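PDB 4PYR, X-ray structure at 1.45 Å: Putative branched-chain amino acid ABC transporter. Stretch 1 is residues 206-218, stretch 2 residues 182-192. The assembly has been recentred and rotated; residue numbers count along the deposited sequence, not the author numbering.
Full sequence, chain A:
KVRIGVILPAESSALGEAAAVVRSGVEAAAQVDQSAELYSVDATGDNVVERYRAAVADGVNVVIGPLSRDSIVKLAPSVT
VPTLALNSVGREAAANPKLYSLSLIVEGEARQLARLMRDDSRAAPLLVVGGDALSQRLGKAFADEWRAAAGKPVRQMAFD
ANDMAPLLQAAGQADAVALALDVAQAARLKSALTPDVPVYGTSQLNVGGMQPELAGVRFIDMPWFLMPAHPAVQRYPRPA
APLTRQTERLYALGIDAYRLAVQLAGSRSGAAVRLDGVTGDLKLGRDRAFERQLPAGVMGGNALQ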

# COMPACT_ATOMS: atom_id res chain seq x y z
N ASN A 206 -12.47 1.41 2.27
CA ASN A 206 -12.35 2.65 3.01
C ASN A 206 -12.01 3.77 2.03
O ASN A 206 -10.86 4.06 1.70
CB ASN A 206 -11.29 2.49 4.12
CG ASN A 206 -11.22 3.70 5.04
OD1 ASN A 206 -12.16 4.51 5.10
ND2 ASN A 206 -10.11 3.84 5.79
N VAL A 207 -13.06 4.38 1.52
CA VAL A 207 -12.91 5.35 0.47
C VAL A 207 -13.02 6.77 0.98
O VAL A 207 -12.51 7.71 0.33
CB VAL A 207 -13.93 5.10 -0.67
CG1 VAL A 207 -15.34 5.44 -0.22
CG2 VAL A 207 -13.54 5.92 -1.89
N GLY A 208 -13.63 6.93 2.16
CA GLY A 208 -13.84 8.21 2.76
C GLY A 208 -15.29 8.61 2.70
O GLY A 208 -16.09 7.93 2.08
N GLY A 209 -15.61 9.73 3.33
CA GLY A 209 -17.00 10.23 3.38
C GLY A 209 -17.97 9.33 4.13
O GLY A 209 -17.58 8.40 4.84
N MSE A 210 -19.27 9.62 3.99
CA MSE A 210 -20.32 8.82 4.63
C MSE A 210 -20.45 7.48 3.98
O MSE A 210 -20.69 7.40 2.77
CB MSE A 210 -21.70 9.47 4.47
CG MSE A 210 -22.50 9.20 5.73
SE MSE A 210 -21.77 10.45 7.05
CE MSE A 210 -23.12 11.88 6.83
N GLN A 211 -20.26 6.41 4.76
CA GLN A 211 -20.39 5.02 4.28
C GLN A 211 -21.29 4.21 5.23
O GLN A 211 -20.91 3.17 5.72
CB GLN A 211 -18.99 4.37 4.16
CG GLN A 211 -18.15 5.01 3.06
CD GLN A 211 -16.90 4.19 2.74
OE1 GLN A 211 -16.96 3.21 2.03
NE2 GLN A 211 -15.76 4.64 3.24
N PRO A 212 -22.53 4.70 5.50
CA PRO A 212 -23.35 4.01 6.50
C PRO A 212 -23.73 2.57 6.19
O PRO A 212 -23.93 1.78 7.13
CB PRO A 212 -24.63 4.86 6.57
CG PRO A 212 -24.68 5.56 5.26
CD PRO A 212 -23.27 5.78 4.82
N GLU A 213 -23.76 2.20 4.89
CA GLU A 213 -24.08 0.79 4.55
C GLU A 213 -22.98 -0.19 4.89
O GLU A 213 -23.26 -1.37 5.03
CB GLU A 213 -24.43 0.59 3.07
CG GLU A 213 -25.77 1.25 2.71
CD GLU A 213 -25.67 2.75 2.70
OE1 GLU A 213 -24.60 3.26 2.22
OE2 GLU A 213 -26.60 3.38 3.18
N LEU A 214 -21.74 0.29 5.05
CA LEU A 214 -20.59 -0.59 5.35
C LEU A 214 -20.24 -0.63 6.84
O LEU A 214 -19.30 -1.22 7.28
CB LEU A 214 -19.40 -0.16 4.50
CG LEU A 214 -19.53 -0.53 3.01
CD1 LEU A 214 -18.53 0.18 2.12
CD2 LEU A 214 -19.65 -2.04 2.78
N ALA A 215 -21.05 0.01 7.67
CA ALA A 215 -20.85 0.05 9.12
C ALA A 215 -20.72 -1.34 9.68
O ALA A 215 -21.50 -2.25 9.39
CB ALA A 215 -21.99 0.76 9.81
N GLY A 216 -19.69 -1.52 10.49
CA GLY A 216 -19.45 -2.82 11.10
C GLY A 216 -18.54 -3.75 10.33
O GLY A 216 -18.13 -4.77 10.86
N VAL A 217 -18.22 -3.43 9.08
CA VAL A 217 -17.29 -4.23 8.32
C VAL A 217 -15.92 -4.07 8.95
O VAL A 217 -15.47 -2.96 9.24
CB VAL A 217 -17.24 -3.79 6.86
CG1 VAL A 217 -16.12 -4.50 6.11
CG2 VAL A 217 -18.62 -4.07 6.19
N ARG A 218 -15.24 -5.20 9.13
CA ARG A 218 -13.90 -5.20 9.69
C ARG A 218 -12.94 -5.07 8.50
O ARG A 218 -13.09 -5.71 7.47
CB ARG A 218 -13.62 -6.50 10.45
CG ARG A 218 -14.54 -6.74 11.64
CD ARG A 218 -14.07 -7.89 12.54
NE ARG A 218 -14.74 -7.91 13.83
CZ ARG A 218 -14.40 -7.16 14.87
NH1 ARG A 218 -13.39 -6.30 14.79
NH2 ARG A 218 -15.09 -7.24 16.00
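Stretch 2 (182-192) DVAQAARLKSA

Stretch 2 forms a helix from Val183 onward, and it packs on an irregular segment that contains a type II turn from Leu214 to Val217. Asp182 precedes the helix with chi1 in the p well, a conformation that brings OD2 within 3.0 Å of Gln185 N and caps the first turn. From Val207 to Glu213 the segment runs in the same general sense as the helix, with Val207 nearest Val183 (CA to CA 7.8 Å) and Glu213 nearest Ala187 (CA to CA 5.3 Å); from Leu214 to Arg218 it turns aside and runs roughly across the helix direction. At this close approach, Glu213 CB lies 3.8 Å from Ala187 CB.

Leu214 is the main apolar anchor. Its CA-to-CB bond points sideways, but the m,t rotamer carries the end of the side chain onto the helix. There CD1 lies 3.6 Å from Val183 CG2 and CD2 4.1 Å from Ala186 CB, so the two methyls reach successive turns; CD2 is also 3.8 Å from Ala187 CA. Val183, in the p rotamer, directs CG2 to this site and also meets Val207 CG1 at 4.4 Å. Glu213 starts toward the helix, yet its m,p conformation leads the carboxylate away, leaving CG 3.7 Å from Ser191 OG.

Lys190 adopts t,p,t,p and runs alongside the turn. Its CG is 3.2 Å from Glu213 O, and its CE is 3.8 Å from both Ala215 O and Val217 CG2, the latter presented by a t rotamer. No direct hydrogen bond joins the stretches; water supplies the polar links. One water accepts from Lys190 NZ (3.2 Å) and donates to Glu213 O (2.9 Å) and Ala215 O (2.7 Å), and another joins Glu213 O (2.7 Å) to Ser191 OG (3.1 Å). The turn itself is closed by Val217 N donating to Leu214 O at 3.0 Å, and Gly216 accommodates its positive phi.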

# COMPACT_ATOMS: atom_id res chain seq x y z
N ASP A 182 -15.84 -4.02 -5.32
CA ASP A 182 -15.86 -2.58 -5.38
C ASP A 182 -16.83 -2.02 -4.32
O ASP A 182 -17.81 -2.69 -3.93
CB ASP A 182 -16.30 -2.13 -6.77
CG ASP A 182 -17.65 -2.73 -7.17
OD1 ASP A 182 -17.69 -3.95 -7.54
OD2 ASP A 182 -18.67 -2.05 -7.03
N VAL A 183 -16.57 -0.81 -3.86
CA VAL A 183 -17.26 -0.27 -2.70
C VAL A 183 -18.77 -0.15 -2.93
O VAL A 183 -19.53 -0.43 -2.01
CB VAL A 183 -16.58 1.05 -2.25
CG1 VAL A 183 -16.77 2.17 -3.25
CG2 VAL A 183 -17.02 1.45 -0.85
N ALA A 184 -19.19 0.22 -4.14
CA ALA A 184 -20.64 0.30 -4.43
C ALA A 184 -21.35 -1.06 -4.29
O ALA A 184 -22.37 -1.16 -3.59
CB ALA A 184 -20.92 0.88 -5.82
N GLN A 185 -20.78 -2.10 -4.91
CA GLN A 185 -21.34 -3.42 -4.79
C GLN A 185 -21.21 -3.98 -3.38
O GLN A 185 -22.07 -4.71 -2.93
CB GLN A 185 -20.75 -4.36 -5.85
CG GLN A 185 -21.26 -4.00 -7.26
CD GLN A 185 -20.92 -5.02 -8.33
OE1 GLN A 185 -19.77 -5.49 -8.44
NE2 GLN A 185 -21.93 -5.37 -9.15
N ALA A 186 -20.10 -3.66 -2.69
CA ALA A 186 -19.93 -4.12 -1.33
C ALA A 186 -20.99 -3.61 -0.42
O ALA A 186 -21.49 -4.34 0.44
CB ALA A 186 -18.57 -3.70 -0.82
N ALA A 187 -21.36 -2.35 -0.63
CA ALA A 187 -22.41 -1.75 0.17
C ALA A 187 -23.75 -2.40 -0.10
O ALA A 187 -24.52 -2.66 0.83
CB ALA A 187 -22.47 -0.24 -0.08
N ARG A 188 -24.04 -2.68 -1.37
CA ARG A 188 -25.27 -3.42 -1.71
C ARG A 188 -25.30 -4.81 -1.08
O ARG A 188 -26.34 -5.24 -0.52
CB ARG A 188 -25.50 -3.49 -3.22
CG ARG A 188 -26.67 -4.37 -3.62
CD ARG A 188 -26.60 -4.80 -5.08
NE ARG A 188 -27.87 -5.41 -5.42
CZ ARG A 188 -28.22 -5.92 -6.60
NH1 ARG A 188 -27.32 -5.96 -7.58
NH2 ARG A 188 -29.40 -6.44 -6.77
N LEU A 189 -24.15 -5.51 -1.12
CA LEU A 189 -24.14 -6.84 -0.58
C LEU A 189 -24.28 -6.80 0.97
O LEU A 189 -25.04 -7.58 1.58
CB LEU A 189 -22.82 -7.51 -0.94
CG LEU A 189 -22.61 -8.92 -0.41
CD1 LEU A 189 -23.82 -9.78 -0.74
CD2 LEU A 189 -21.34 -9.50 -0.99
N LYS A 190 -23.57 -5.87 1.62
CA LYS A 190 -23.66 -5.77 3.07
C LYS A 190 -25.10 -5.58 3.53
O LYS A 190 -25.53 -6.22 4.50
CB LYS A 190 -22.73 -4.64 3.58
CG LYS A 190 -22.63 -4.47 5.10
CD LYS A 190 -22.09 -5.69 5.83
CE LYS A 190 -21.93 -5.46 7.33
NZ LYS A 190 -23.19 -5.59 8.05
N SER A 191 -25.87 -4.78 2.77
CA SER A 191 -27.26 -4.54 3.09
C SER A 191 -28.18 -5.78 2.90
O SER A 191 -29.23 -5.86 3.52
CB SER A 191 -27.80 -3.39 2.23
OG SER A 191 -27.18 -2.16 2.58
N ALA A 192 -27.74 -6.71 2.06
CA ALA A 192 -28.49 -7.95 1.83
C ALA A 192 -28.13 -9.09 2.77
O ALA A 192 -28.91 -10.04 2.95
CB ALA A 192 -28.27 -8.37 0.40
O HOH W 1 -23.69 -2.43 7.74
O HOH W 2 -22.41 -5.10 10.73
O HOH W 3 -25.79 -2.32 5.34